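Local structure of ATP-dependent DNA helicase (Mycobacterium smegmatis, 5V9X) at residues 254-259 with 408-413; 399-404 with 433-438; 439-444 with 634-639; 443-448 with 627-632. The protein unwinds RNA:DNA duplexes as a 3'-to-5' helicase, tracking along single-stranded DNA at the expense of ATP hydrolysis. All blocks are in the same frame, centred on the assembly; numbering follows the deposited sequence.

Contact 1: 254-259 with 408-413; sequences KTFDLS and SGLQRV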
loop_
_atom_site.group_PDB
_atom_site.type_symbol
_atom_site.label_atom_id
_atom_site.label_comp_id
_atom_site.label_asym_id
_atom_site.label_seq_id
_atom_site.Cartn_x
_atom_site.Cartn_y
_atom_site.Cartn_z
ATOM N N LYS A 254 18.046 -14.890 1.297
ATOM C CA LYS A 254 16.935 -15.244 0.423
ATOM C C LYS A 254 17.383 -15.045 -1.014
ATOM O O LYS A 254 17.825 -13.952 -1.382
ATOM C CB LYS A 254 15.694 -14.400 0.723
ATOM C CG LYS A 254 14.505 -14.707 -0.171
ATOM C CD LYS A 254 14.067 -16.156 -0.044
ATOM C CE LYS A 254 12.985 -16.488 -1.057
ATOM N NZ LYS A 254 12.470 -17.879 -0.909
ATOM N N THR A 255 17.273 -16.094 -1.820
ATOM C CA THR A 255 17.738 -16.068 -3.198
ATOM C C THR A 255 16.563 -15.827 -4.135
ATOM O O THR A 255 15.556 -16.541 -4.072
ATOM C CB THR A 255 18.439 -17.378 -3.559
ATOM O OG1 THR A 255 19.381 -17.712 -2.532
ATOM C CG2 THR A 255 19.172 -17.239 -4.887
ATOM N N PHE A 256 16.695 -14.825 -4.996
ATOM C CA PHE A 256 15.709 -14.528 -6.023
ATOM C C PHE A 256 16.303 -14.802 -7.396
ATOM O O PHE A 256 17.491 -14.562 -7.629
ATOM C CB PHE A 256 15.243 -13.071 -5.942
ATOM C CG PHE A 256 14.403 -12.765 -4.734
ATOM C CD1 PHE A 256 14.990 -12.345 -3.553
ATOM C CD2 PHE A 256 13.025 -12.894 -4.782
ATOM C CE1 PHE A 256 14.219 -12.060 -2.442
ATOM C CE2 PHE A 256 12.248 -12.612 -3.674
ATOM C CZ PHE A 256 12.847 -12.195 -2.502
ATOM N N ASP A 257 15.473 -15.312 -8.301
ATOM C CA ASP A 257 15.845 -15.525 -9.697
ATOM C C ASP A 257 14.980 -14.586 -10.534
ATOM O O ASP A 257 13.964 -14.985 -11.108
ATOM C CB ASP A 257 15.664 -16.989 -10.102
ATOM C CG ASP A 257 16.115 -17.261 -11.523
ATOM O OD1 ASP A 257 16.847 -16.422 -12.089
ATOM O OD2 ASP A 257 15.732 -18.314 -12.074
ATOM N N LEU A 258 15.393 -13.326 -10.598
ATOM C CA LEU A 258 14.610 -12.280 -11.236
ATOM C C LEU A 258 14.976 -12.146 -12.713
ATOM O O LEU A 258 16.042 -12.576 -13.160
ATOM C CB LEU A 258 14.813 -10.947 -10.517
ATOM C CG LEU A 258 14.491 -10.959 -9.022
ATOM C CD1 LEU A 258 14.754 -9.594 -8.406
ATOM C CD2 LEU A 258 13.052 -11.390 -8.785
ATOM N N SER A 259 14.068 -11.532 -13.467
ATOM C CA SER A 259 14.204 -11.446 -14.912
ATOM C C SER A 259 13.263 -10.374 -15.442
ATOM O O SER A 259 12.131 -10.247 -14.969
ATOM C CB SER A 259 13.898 -12.798 -15.568
ATOM O OG SER A 259 13.758 -12.667 -16.969
ATOM N N SER A 408 6.906 -4.302 -2.242
ATOM C CA SER A 408 5.842 -5.150 -2.767
ATOM C C SER A 408 6.390 -6.164 -3.765
ATOM O O SER A 408 5.984 -7.332 -3.755
ATOM C CB SER A 408 4.746 -4.296 -3.406
ATOM O OG SER A 408 5.165 -3.766 -4.650
ATOM N N GLY A 409 7.318 -5.739 -4.626
ATOM C CA GLY A 409 7.949 -6.680 -5.540
ATOM C C GLY A 409 8.631 -7.826 -4.817
ATOM O O GLY A 409 8.613 -8.966 -5.286
ATOM N N LEU A 410 9.241 -7.540 -3.664
ATOM C CA LEU A 410 9.829 -8.596 -2.848
ATOM C C LEU A 410 8.759 -9.462 -2.198
ATOM O O LEU A 410 8.969 -10.665 -2.004
ATOM C CB LEU A 410 10.737 -7.991 -1.778
ATOM C CG LEU A 410 12.092 -7.457 -2.238
ATOM C CD1 LEU A 410 12.748 -6.654 -1.132
ATOM C CD2 LEU A 410 12.989 -8.605 -2.670
ATOM N N GLN A 411 7.617 -8.871 -1.846
ATOM C CA GLN A 411 6.536 -9.651 -1.257
ATOM C C GLN A 411 5.814 -10.487 -2.308
ATOM O O GLN A 411 5.486 -11.653 -2.061
ATOM C CB GLN A 411 5.556 -8.722 -0.539
ATOM C CG GLN A 411 6.118 -8.086 0.725
ATOM C CD GLN A 411 6.231 -9.068 1.881
ATOM O OE1 GLN A 411 5.922 -10.256 1.741
ATOM N NE2 GLN A 411 6.674 -8.575 3.033
ATOM N N ARG A 412 5.575 -9.912 -3.489
ATOM C CA ARG A 412 4.865 -10.630 -4.541
ATOM C C ARG A 412 5.682 -11.813 -5.049
ATOM O O ARG A 412 5.203 -12.952 -5.071
ATOM C CB ARG A 412 4.516 -9.672 -5.683
ATOM C CG ARG A 412 3.426 -8.674 -5.324
ATOM C CD ARG A 412 3.040 -7.799 -6.502
ATOM N NE ARG A 412 2.128 -6.734 -6.099
ATOM C CZ ARG A 412 1.597 -5.845 -6.932
ATOM N NH1 ARG A 412 1.881 -5.891 -8.227
ATOM N NH2 ARG A 412 0.778 -4.909 -6.471
ATOM N N VAL A 413 6.927 -11.561 -5.463
ATOM C CA VAL A 413 7.782 -12.643 -5.947
ATOM C C VAL A 413 8.000 -13.685 -4.857
ATOM O O VAL A 413 8.200 -14.871 -5.149
ATOM C CB VAL A 413 9.116 -12.073 -6.470
ATOM C CG1 VAL A 413 10.083 -13.192 -6.845
ATOM C CG2 VAL A 413 8.869 -11.165 -7.670
#

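Contact 2: 399-404 with 433-438; sequences QVEAPP and RTDLIG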
loop_
_atom_site.group_PDB
_atom_site.type_symbol
_atom_site.label_atom_id
_atom_site.label_comp_id
_atom_site.label_asym_id
_atom_site.label_seq_id
_atom_site.Cartn_x
_atom_site.Cartn_y
_atom_site.Cartn_z
ATOM N N GLN A 399 5.203 -10.493 -12.812
ATOM C CA GLN A 399 4.760 -9.144 -12.479
ATOM C C GLN A 399 4.602 -8.362 -13.776
ATOM O O GLN A 399 5.588 -8.102 -14.473
ATOM C CB GLN A 399 5.748 -8.457 -11.539
ATOM C CG GLN A 399 5.433 -6.994 -11.273
ATOM C CD GLN A 399 4.102 -6.803 -10.577
ATOM O OE1 GLN A 399 3.754 -7.558 -9.669
ATOM N NE2 GLN A 399 3.345 -5.796 -11.003
ATOM N N VAL A 400 3.366 -7.997 -14.099
ATOM C CA VAL A 400 3.074 -7.180 -15.272
ATOM C C VAL A 400 3.145 -5.719 -14.851
ATOM O O VAL A 400 2.462 -5.309 -13.906
ATOM C CB VAL A 400 1.700 -7.528 -15.864
ATOM C CG1 VAL A 400 1.164 -6.375 -16.699
ATOM C CG2 VAL A 400 1.804 -8.785 -16.713
ATOM N N GLU A 401 3.982 -4.944 -15.550
ATOM C CA GLU A 401 4.328 -3.565 -15.205
ATOM C C GLU A 401 5.151 -3.529 -13.921
ATOM O O GLU A 401 5.089 -4.460 -13.113
ATOM C CB GLU A 401 3.073 -2.692 -15.072
ATOM C CG GLU A 401 3.340 -1.194 -14.973
ATOM C CD GLU A 401 2.067 -0.367 -14.968
ATOM O OE1 GLU A 401 1.051 -0.833 -14.409
ATOM O OE2 GLU A 401 2.081 0.747 -15.534
ATOM N N ALA A 402 5.941 -2.477 -13.734
ATOM C CA ALA A 402 6.697 -2.338 -12.500
ATOM C C ALA A 402 5.741 -2.320 -11.309
ATOM O O ALA A 402 4.659 -1.727 -11.389
ATOM C CB ALA A 402 7.539 -1.061 -12.522
ATOM N N PRO A 403 6.093 -2.970 -10.203
ATOM C CA PRO A 403 5.199 -3.007 -9.040
ATOM C C PRO A 403 5.178 -1.666 -8.327
ATOM O O PRO A 403 6.053 -0.819 -8.561
ATOM C CB PRO A 403 5.814 -4.108 -8.163
ATOM C CG PRO A 403 7.248 -4.128 -8.542
ATOM C CD PRO A 403 7.310 -3.777 -9.999
ATOM N N PRO A 404 4.192 -1.429 -7.454
ATOM C CA PRO A 404 4.066 -0.097 -6.834
ATOM C C PRO A 404 5.246 0.305 -5.962
ATOM O O PRO A 404 5.432 1.504 -5.723
ATOM C CB PRO A 404 2.777 -0.214 -6.009
ATOM C CG PRO A 404 2.591 -1.677 -5.791
ATOM C CD PRO A 404 3.101 -2.328 -7.039
ATOM N N ARG A 433 8.141 1.705 -22.950
ATOM C CA ARG A 433 9.574 1.985 -22.944
ATOM C C ARG A 433 10.056 2.442 -21.569
ATOM O O ARG A 433 10.952 1.829 -20.979
ATOM C CB ARG A 433 9.902 3.025 -24.016
ATOM C CG ARG A 433 9.649 2.533 -25.435
ATOM C CD ARG A 433 10.917 2.571 -26.270
ATOM N NE ARG A 433 11.036 3.806 -27.042
ATOM C CZ ARG A 433 12.116 4.150 -27.737
ATOM N NH1 ARG A 433 13.179 3.357 -27.750
ATOM N NH2 ARG A 433 12.136 5.290 -28.415
ATOM N N THR A 434 9.479 3.525 -21.040
ATOM C CA THR A 434 9.937 4.021 -19.742
ATOM C C THR A 434 9.568 3.088 -18.598
ATOM O O THR A 434 10.170 3.182 -17.523
ATOM C CB THR A 434 9.375 5.415 -19.456
ATOM O OG1 THR A 434 7.943 5.357 -19.384
ATOM C CG2 THR A 434 9.803 6.390 -20.542
ATOM N N ASP A 435 8.591 2.199 -18.794
ATOM C CA ASP A 435 8.315 1.193 -17.777
ATOM C C ASP A 435 9.456 0.188 -17.678
ATOM O O ASP A 435 9.687 -0.382 -16.605
ATOM C CB ASP A 435 6.998 0.480 -18.080
ATOM C CG ASP A 435 6.551 -0.429 -16.948
ATOM O OD1 ASP A 435 7.025 -0.247 -15.808
ATOM O OD2 ASP A 435 5.727 -1.332 -17.203
ATOM N N LEU A 436 10.177 -0.035 -18.779
ATOM C CA LEU A 436 11.324 -0.938 -18.753
ATOM C C LEU A 436 12.378 -0.460 -17.762
ATOM O O LEU A 436 12.966 -1.266 -17.031
ATOM C CB LEU A 436 11.915 -1.068 -20.157
ATOM C CG LEU A 436 13.251 -1.791 -20.327
ATOM C CD1 LEU A 436 13.150 -3.232 -19.865
ATOM C CD2 LEU A 436 13.707 -1.719 -21.777
ATOM N N ILE A 437 12.628 0.850 -17.723
ATOM C CA ILE A 437 13.525 1.407 -16.714
ATOM C C ILE A 437 12.947 1.196 -15.320
ATOM O O ILE A 437 13.678 0.902 -14.366
ATOM C CB ILE A 437 13.786 2.897 -16.998
ATOM C CG1 ILE A 437 14.490 3.067 -18.346
ATOM C CG2 ILE A 437 14.604 3.521 -15.878
ATOM C CD1 ILE A 437 14.507 4.493 -18.843
ATOM N N GLY A 438 11.626 1.333 -15.182
ATOM C CA GLY A 438 11.001 1.121 -13.886
ATOM C C GLY A 438 11.163 -0.300 -13.382
ATOM O O GLY A 438 11.467 -0.521 -12.208
#

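Contact 3: 439-444 with 634-639; sequences CAVTVQ and GAFTGE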
loop_
_atom_site.group_PDB
_atom_site.type_symbol
_atom_site.label_atom_id
_atom_site.label_comp_id
_atom_site.label_asym_id
_atom_site.label_seq_id
_atom_site.Cartn_x
_atom_site.Cartn_y
_atom_site.Cartn_z
ATOM N N CYS A 439 10.966 -1.284 -14.263
ATOM C CA CYS A 439 11.145 -2.677 -13.870
ATOM C C CYS A 439 12.607 -2.986 -13.570
ATOM O O CYS A 439 12.907 -3.759 -12.652
ATOM C CB CYS A 439 10.620 -3.607 -14.963
ATOM S SG CYS A 439 8.862 -3.423 -15.331
ATOM N N ALA A 440 13.529 -2.395 -14.334
ATOM C CA ALA A 440 14.949 -2.666 -14.129
ATOM C C ALA A 440 15.419 -2.157 -12.771
ATOM O O ALA A 440 16.041 -2.900 -12.001
ATOM C CB ALA A 440 15.771 -2.042 -15.256
ATOM N N VAL A 441 15.134 -0.889 -12.462
ATOM C CA VAL A 441 15.493 -0.346 -11.153
ATOM C C VAL A 441 14.856 -1.171 -10.043
ATOM O O VAL A 441 15.478 -1.431 -9.007
ATOM C CB VAL A 441 15.094 1.139 -11.057
ATOM C CG1 VAL A 441 15.347 1.671 -9.654
ATOM C CG2 VAL A 441 15.858 1.962 -12.080
ATOM N N THR A 442 13.613 -1.609 -10.249
ATOM C CA THR A 442 12.938 -2.419 -9.240
ATOM C C THR A 442 13.680 -3.729 -9.005
ATOM O O THR A 442 13.942 -4.108 -7.858
ATOM C CB THR A 442 11.493 -2.681 -9.660
ATOM O OG1 THR A 442 10.800 -1.433 -9.782
ATOM C CG2 THR A 442 10.792 -3.543 -8.625
ATOM N N VAL A 443 14.030 -4.435 -10.085
ATOM C CA VAL A 443 14.825 -5.655 -9.955
ATOM C C VAL A 443 16.152 -5.353 -9.270
ATOM O O VAL A 443 16.620 -6.121 -8.420
ATOM C CB VAL A 443 15.036 -6.303 -11.337
ATOM C CG1 VAL A 443 16.118 -7.373 -11.275
ATOM C CG2 VAL A 443 13.734 -6.894 -11.848
ATOM N N GLN A 444 16.768 -4.223 -9.622
ATOM C CA GLN A 444 18.039 -3.841 -9.018
ATOM C C GLN A 444 17.903 -3.672 -7.508
ATOM O O GLN A 444 18.690 -4.233 -6.736
ATOM C CB GLN A 444 18.544 -2.554 -9.668
ATOM C CG GLN A 444 19.811 -1.992 -9.061
ATOM C CD GLN A 444 20.200 -0.667 -9.683
ATOM O OE1 GLN A 444 20.853 -0.625 -10.727
ATOM N NE2 GLN A 444 19.789 0.428 -9.050
ATOM N N GLY A 634 17.067 7.896 -11.545
ATOM C CA GLY A 634 17.922 8.770 -12.330
ATOM C C GLY A 634 19.364 8.302 -12.366
ATOM O O GLY A 634 20.018 8.357 -13.411
ATOM N N ALA A 635 19.880 7.838 -11.224
ATOM C CA ALA A 635 21.241 7.316 -11.183
ATOM C C ALA A 635 21.393 6.079 -12.058
ATOM O O ALA A 635 22.478 5.829 -12.596
ATOM C CB ALA A 635 21.639 7.003 -9.740
ATOM N N PHE A 636 20.324 5.295 -12.210
ATOM C CA PHE A 636 20.357 4.168 -13.135
ATOM C C PHE A 636 20.348 4.648 -14.579
ATOM O O PHE A 636 21.101 4.136 -15.415
ATOM C CB PHE A 636 19.171 3.238 -12.863
ATOM C CG PHE A 636 18.952 2.190 -13.926
ATOM C CD1 PHE A 636 19.526 0.934 -13.810
ATOM C CD2 PHE A 636 18.149 2.453 -15.029
ATOM C CE1 PHE A 636 19.315 -0.032 -14.782
ATOM C CE2 PHE A 636 17.941 1.490 -16.003
ATOM C CZ PHE A 636 18.523 0.247 -15.878
ATOM N N THR A 637 19.492 5.623 -14.894
ATOM C CA THR A 637 19.400 6.120 -16.262
ATOM C C THR A 637 20.700 6.785 -16.689
ATOM O O THR A 637 21.212 6.529 -17.785
ATOM C CB THR A 637 18.229 7.095 -16.388
ATOM O OG1 THR A 637 17.011 6.429 -16.031
ATOM C CG2 THR A 637 18.120 7.614 -17.813
ATOM N N GLY A 638 21.251 7.644 -15.831
ATOM C CA GLY A 638 22.509 8.294 -16.160
ATOM C C GLY A 638 23.643 7.304 -16.345
ATOM O O GLY A 638 24.401 7.387 -17.314
ATOM N N GLU A 639 23.764 6.345 -15.423
ATOM C CA GLU A 639 24.875 5.399 -15.476
ATOM C C GLU A 639 24.844 4.577 -16.758
ATOM O O GLU A 639 25.837 4.515 -17.493
ATOM C CB GLU A 639 24.851 4.480 -14.255
ATOM C CG GLU A 639 25.954 3.429 -14.274
ATOM C CD GLU A 639 26.100 2.699 -12.955
ATOM O OE1 GLU A 639 25.733 1.508 -12.889
ATOM O OE2 GLU A 639 26.585 3.317 -11.984
#

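Contact 4: 443-448 with 627-632; sequences VQRMQT and AELGAA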
loop_
_atom_site.group_PDB
_atom_site.type_symbol
_atom_site.label_atom_id
_atom_site.label_comp_id
_atom_site.label_asym_id
_atom_site.label_seq_id
_atom_site.Cartn_x
_atom_site.Cartn_y
_atom_site.Cartn_z
ATOM N N VAL A 443 14.030 -4.435 -10.085
ATOM C CA VAL A 443 14.825 -5.655 -9.955
ATOM C C VAL A 443 16.152 -5.353 -9.270
ATOM O O VAL A 443 16.620 -6.121 -8.420
ATOM C CB VAL A 443 15.036 -6.303 -11.337
ATOM C CG1 VAL A 443 16.118 -7.373 -11.275
ATOM C CG2 VAL A 443 13.734 -6.894 -11.848
ATOM N N GLN A 444 16.768 -4.223 -9.622
ATOM C CA GLN A 444 18.039 -3.841 -9.018
ATOM C C GLN A 444 17.903 -3.672 -7.508
ATOM O O GLN A 444 18.690 -4.233 -6.736
ATOM C CB GLN A 444 18.544 -2.554 -9.668
ATOM C CG GLN A 444 19.811 -1.992 -9.061
ATOM C CD GLN A 444 20.200 -0.667 -9.683
ATOM O OE1 GLN A 444 20.853 -0.625 -10.727
ATOM N NE2 GLN A 444 19.789 0.428 -9.050
ATOM N N ARG A 445 16.903 -2.904 -7.069
ATOM C CA ARG A 445 16.720 -2.668 -5.640
ATOM C C ARG A 445 16.302 -3.937 -4.906
ATOM O O ARG A 445 16.663 -4.118 -3.737
ATOM C CB ARG A 445 15.688 -1.562 -5.419
ATOM C CG ARG A 445 15.980 -0.261 -6.164
ATOM C CD ARG A 445 16.817 0.701 -5.338
ATOM N NE ARG A 445 16.009 1.441 -4.370
ATOM C CZ ARG A 445 16.501 2.321 -3.505
ATOM N NH1 ARG A 445 17.803 2.571 -3.478
ATOM N NH2 ARG A 445 15.693 2.948 -2.661
ATOM N N MET A 446 15.543 -4.819 -5.565
ATOM C CA MET A 446 15.123 -6.065 -4.926
ATOM C C MET A 446 16.316 -6.961 -4.620
ATOM O O MET A 446 16.364 -7.603 -3.563
ATOM C CB MET A 446 14.130 -6.810 -5.816
ATOM C CG MET A 446 12.764 -6.174 -5.932
ATOM S SD MET A 446 11.825 -6.894 -7.297
ATOM C CE MET A 446 11.580 -8.562 -6.695
ATOM N N GLN A 447 17.280 -7.030 -5.540
ATOM C CA GLN A 447 18.446 -7.878 -5.328
ATOM C C GLN A 447 19.316 -7.368 -4.185
ATOM O O GLN A 447 19.952 -8.168 -3.491
ATOM C CB GLN A 447 19.257 -7.979 -6.621
ATOM C CG GLN A 447 18.509 -8.655 -7.763
ATOM C CD GLN A 447 19.260 -8.595 -9.080
ATOM O OE1 GLN A 447 20.200 -7.816 -9.239
ATOM N NE2 GLN A 447 18.848 -9.425 -10.033
ATOM N N THR A 448 19.353 -6.053 -3.966
ATOM C CA THR A 448 20.106 -5.465 -2.866
ATOM C C THR A 448 19.239 -5.153 -1.650
ATOM O O THR A 448 19.769 -4.708 -0.628
ATOM C CB THR A 448 20.815 -4.187 -3.330
ATOM O OG1 THR A 448 19.842 -3.214 -3.729
ATOM C CG2 THR A 448 21.739 -4.483 -4.501
ATOM N N ALA A 627 11.048 9.669 -2.981
ATOM C CA ALA A 627 12.185 10.455 -3.454
ATOM C C ALA A 627 13.459 9.621 -3.546
ATOM O O ALA A 627 14.237 9.779 -4.494
ATOM C CB ALA A 627 12.404 11.663 -2.543
ATOM N N GLU A 628 13.700 8.740 -2.571
ATOM C CA GLU A 628 14.903 7.914 -2.615
ATOM C C GLU A 628 14.878 6.963 -3.804
ATOM O O GLU A 628 15.905 6.751 -4.458
ATOM C CB GLU A 628 15.069 7.136 -1.309
ATOM C CG GLU A 628 16.092 7.747 -0.364
ATOM C CD GLU A 628 16.601 6.757 0.664
ATOM O OE1 GLU A 628 16.464 5.536 0.431
ATOM O OE2 GLU A 628 17.137 7.198 1.706
ATOM N N LEU A 629 13.716 6.377 -4.099
ATOM C CA LEU A 629 13.609 5.551 -5.298
ATOM C C LEU A 629 13.682 6.401 -6.559
ATOM O O LEU A 629 14.231 5.960 -7.575
ATOM C CB LEU A 629 12.313 4.740 -5.275
ATOM C CG LEU A 629 12.130 3.825 -6.489
ATOM C CD1 LEU A 629 13.250 2.793 -6.560
ATOM C CD2 LEU A 629 10.768 3.152 -6.476
ATOM N N GLY A 630 13.136 7.616 -6.515
ATOM C CA GLY A 630 13.281 8.515 -7.645
ATOM C C GLY A 630 14.732 8.837 -7.938
ATOM O O GLY A 630 15.141 8.906 -9.099
ATOM N N ALA A 631 15.530 9.035 -6.886
ATOM C CA ALA A 631 16.963 9.237 -7.066
ATOM C C ALA A 631 17.606 8.020 -7.720
ATOM O O ALA A 631 18.398 8.151 -8.660
ATOM C CB ALA A 631 17.620 9.538 -5.720
ATOM N N ALA A 632 17.262 6.821 -7.237
ATOM C CA ALA A 632 17.835 5.600 -7.794
ATOM C C ALA A 632 17.492 5.434 -9.269
ATOM O O ALA A 632 18.291 4.879 -10.033
ATOM C CB ALA A 632 17.355 4.387 -6.998
#

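Contact 1: 254-259 with 408-413
Val413 faces Phe256 of the neighbouring strand and stands next to Arg412, whose NH1 is gripped by two oxygens, Gln399 OE1 and Asn298 OD1, on a side of helix 406-413 turned from the strand. The two elements belong to the second RecA-like core of the helicase, and the axes of strand 256-259 and helix segment 408-413 come within 10.8 Å at an angle of 111°.

Phe256 carries most of the contact. With CG anti to its carbonyl carbon (chi1 -70°), the ring leaves the strand towards the helix, and a flat aromatic can meet two residues one turn apart. Val413 CG1 lies at the ring edge, close to its plane, 3.6 Å from Phe256 CD2. Leu410 approaches at about a right angle and sets CD2 3.6 Å from Phe256 CZ. Leu258, two residues further along the strand, adds its CD2 at 4.0 Å from Val413 CG1. The short, stiff valine suits this position, bringing CG1 to both strand residues without a long flexible chain.

Away from the strand the helix is polar: Gln411 NE2 is hydrogen-bonded to Thr228 OG1. The sequence Gln411-Arg412-Val413, with Arg415 beyond it, matches the Gln-Arg-X-Gly-Arg signature of motif VI, which in related superfamily 2 helicases lines the ATP cleft. Phe256 itself is about 9 Å, side chain to ligand, from the bound ATP analogue. Because the interface is purely apolar and non-directional, it holds the helix against the sheet while leaving the polar groups of the motif available for other partners.

Contact 2: 399-404 with 433-438
Glu401 and Ala402, which meet Asp435, follow a residue that shapes their turn: Gln399 NE2 donates to Glu401 O at 3.0 Å, from a position tilted out of the carbonyl plane. A glutamine suits the end of a strand, since its amide can reach forward to hold the following loop. Next comes Glu401, whose CG packs 3.3 Å from Asp435 OD2. The two carboxylate planes are 76° apart, with Glu401 OE2 4.5 Å from Asp435 OD2. Asn298 ND2 bonds Glu401 OE1 and Lys431 N bonds Asp435 OD2, while a long, weak ion pair of Glu401 OE2 with Lys431 NZ may offset the like charges. At Ala402 the backbone N donates over 3.2 Å to the syn lone pair of Asp435 OD1, with an N-H...O angle of 158°. Asp435 has CG anti to its backbone N (chi1 -171°), and this carries the carboxylate across to the loop. The small CB of Ala402 fits beside it and rests 3.8 Å from the backbone C of Gly438, where no side chain intervenes. Pro404 packs on a guanine base of the bound DNA.

Strand 394-400 runs between strands 292-296 and 424-429 of a parallel RecA-like sheet, and its loop, leading on to helix 406-413, abuts the first turns of helix 433-448.

Contact 3: 439-444 with 634-639
Phe636 inserts between Ala440, Val441 and Gln444 in a buried helix-to-helix packing, where helix 627-640 crosses helix 433-448 on the side of the second RecA-like core. The axes of the two segments approach to 10.4 Å at an angle of 110°; the steep angle keeps this part of the interface short, and Phe636 supplies most of it.

Phe636 has CG anti to the backbone N (chi1 169°), which sends the ring out towards the other helix. Val441 slides past it in the opposite direction, with CG2 lying 3.6 Å from Phe636 CG and equally close to Phe636 CB, at the root of the ring. The far end is met by Ala440, whose CB is 3.6 Å from Phe636 CZ; a residue this small lets the ring come close to the helix backbone. Gln444 completes the set from the side, its OE1 3.7 Å from Phe636 CD1 and near the ring plane, where the slightly positive ring hydrogens should suit an oxygen. That oxygen also accepts a hydrogen bond from Arg651 NH1. Leu665 and Met655 extend the apolar surroundings of the ring.

Val443, on another side of helix 433-448, packs on Leu258 and Val260 of the sheet. Such packing of a helix against a parallel sheet is RecA-like alpha/beta architecture, and helix 627-640, from much later in the chain, is an addition packed onto the outer side of helix 433-448.

Contact 4: 443-448 with 627-632
Arg445 reaches across to Glu628, Leu629 and Ala632 at a steep helix-to-helix crossing, where the C-terminal part of helix 433-448, which flanks the RecA-like sheet, meets the start of helix 627-640. The segment axes are 11.9 Å apart at closest approach and inclined at 113°, a separation that a long side chain can span.

The packing is largely of methyl groups against the arginine. Arg445 bends at chi2 (-90°) and at chi3, and this folding brings its shaft and flat end alongside the second helix. Leu629 crosses the shaft, its CD1 packing against the aliphatic CG of Arg445 and the neighbouring NE, 3.8 Å from the latter. Ala632 points at the arginine, and its shortness gives the guanidinium room to lie flat over it.

The charged component is looser. Arg445 NH2 and Glu628 OE1 are 4.1 Å apart, beyond a salt bridge, with the two planar groups 80° apart; the attraction should be modest in this surface contact. Glu628 OE1 forms its salt bridge with Arg230 NH2 instead, so its firm partner is Arg230, and Arg445 is a more distant second positive charge. The methyl carbon of Ala632, CB, lies 3.7 Å above the guanidinium plane of Arg445, displaced towards its rim, and 4.0 Å from Arg445 NH1.

In the fold
Helix 433-448 ties the set together: contact 2 uses its first turns, contact 3 its middle and contact 4 its end, and the centres of contacts 3 and 4 are only 7 Å apart. Contact 1 meets this helix through both its segments, Leu258 CD1 lying 3.9 Å from Val443 CG1 and Leu410 CD2 3.6 Å from Met446 O. It also meets contact 2, where Arg412 NH1 and Gln399 OE1 make a probable hydrogen bond of 2.9 Å. The side chain of Phe256 in contact 1 is about 9 Å from the ATP analogue; the nearest atoms of contacts 1 and 2 are about 6 and 4 Å from the DNA. Contacts 3 and 4, whose nearest atoms are about 11 and 10 Å from the DNA, link this core to helix 627-640.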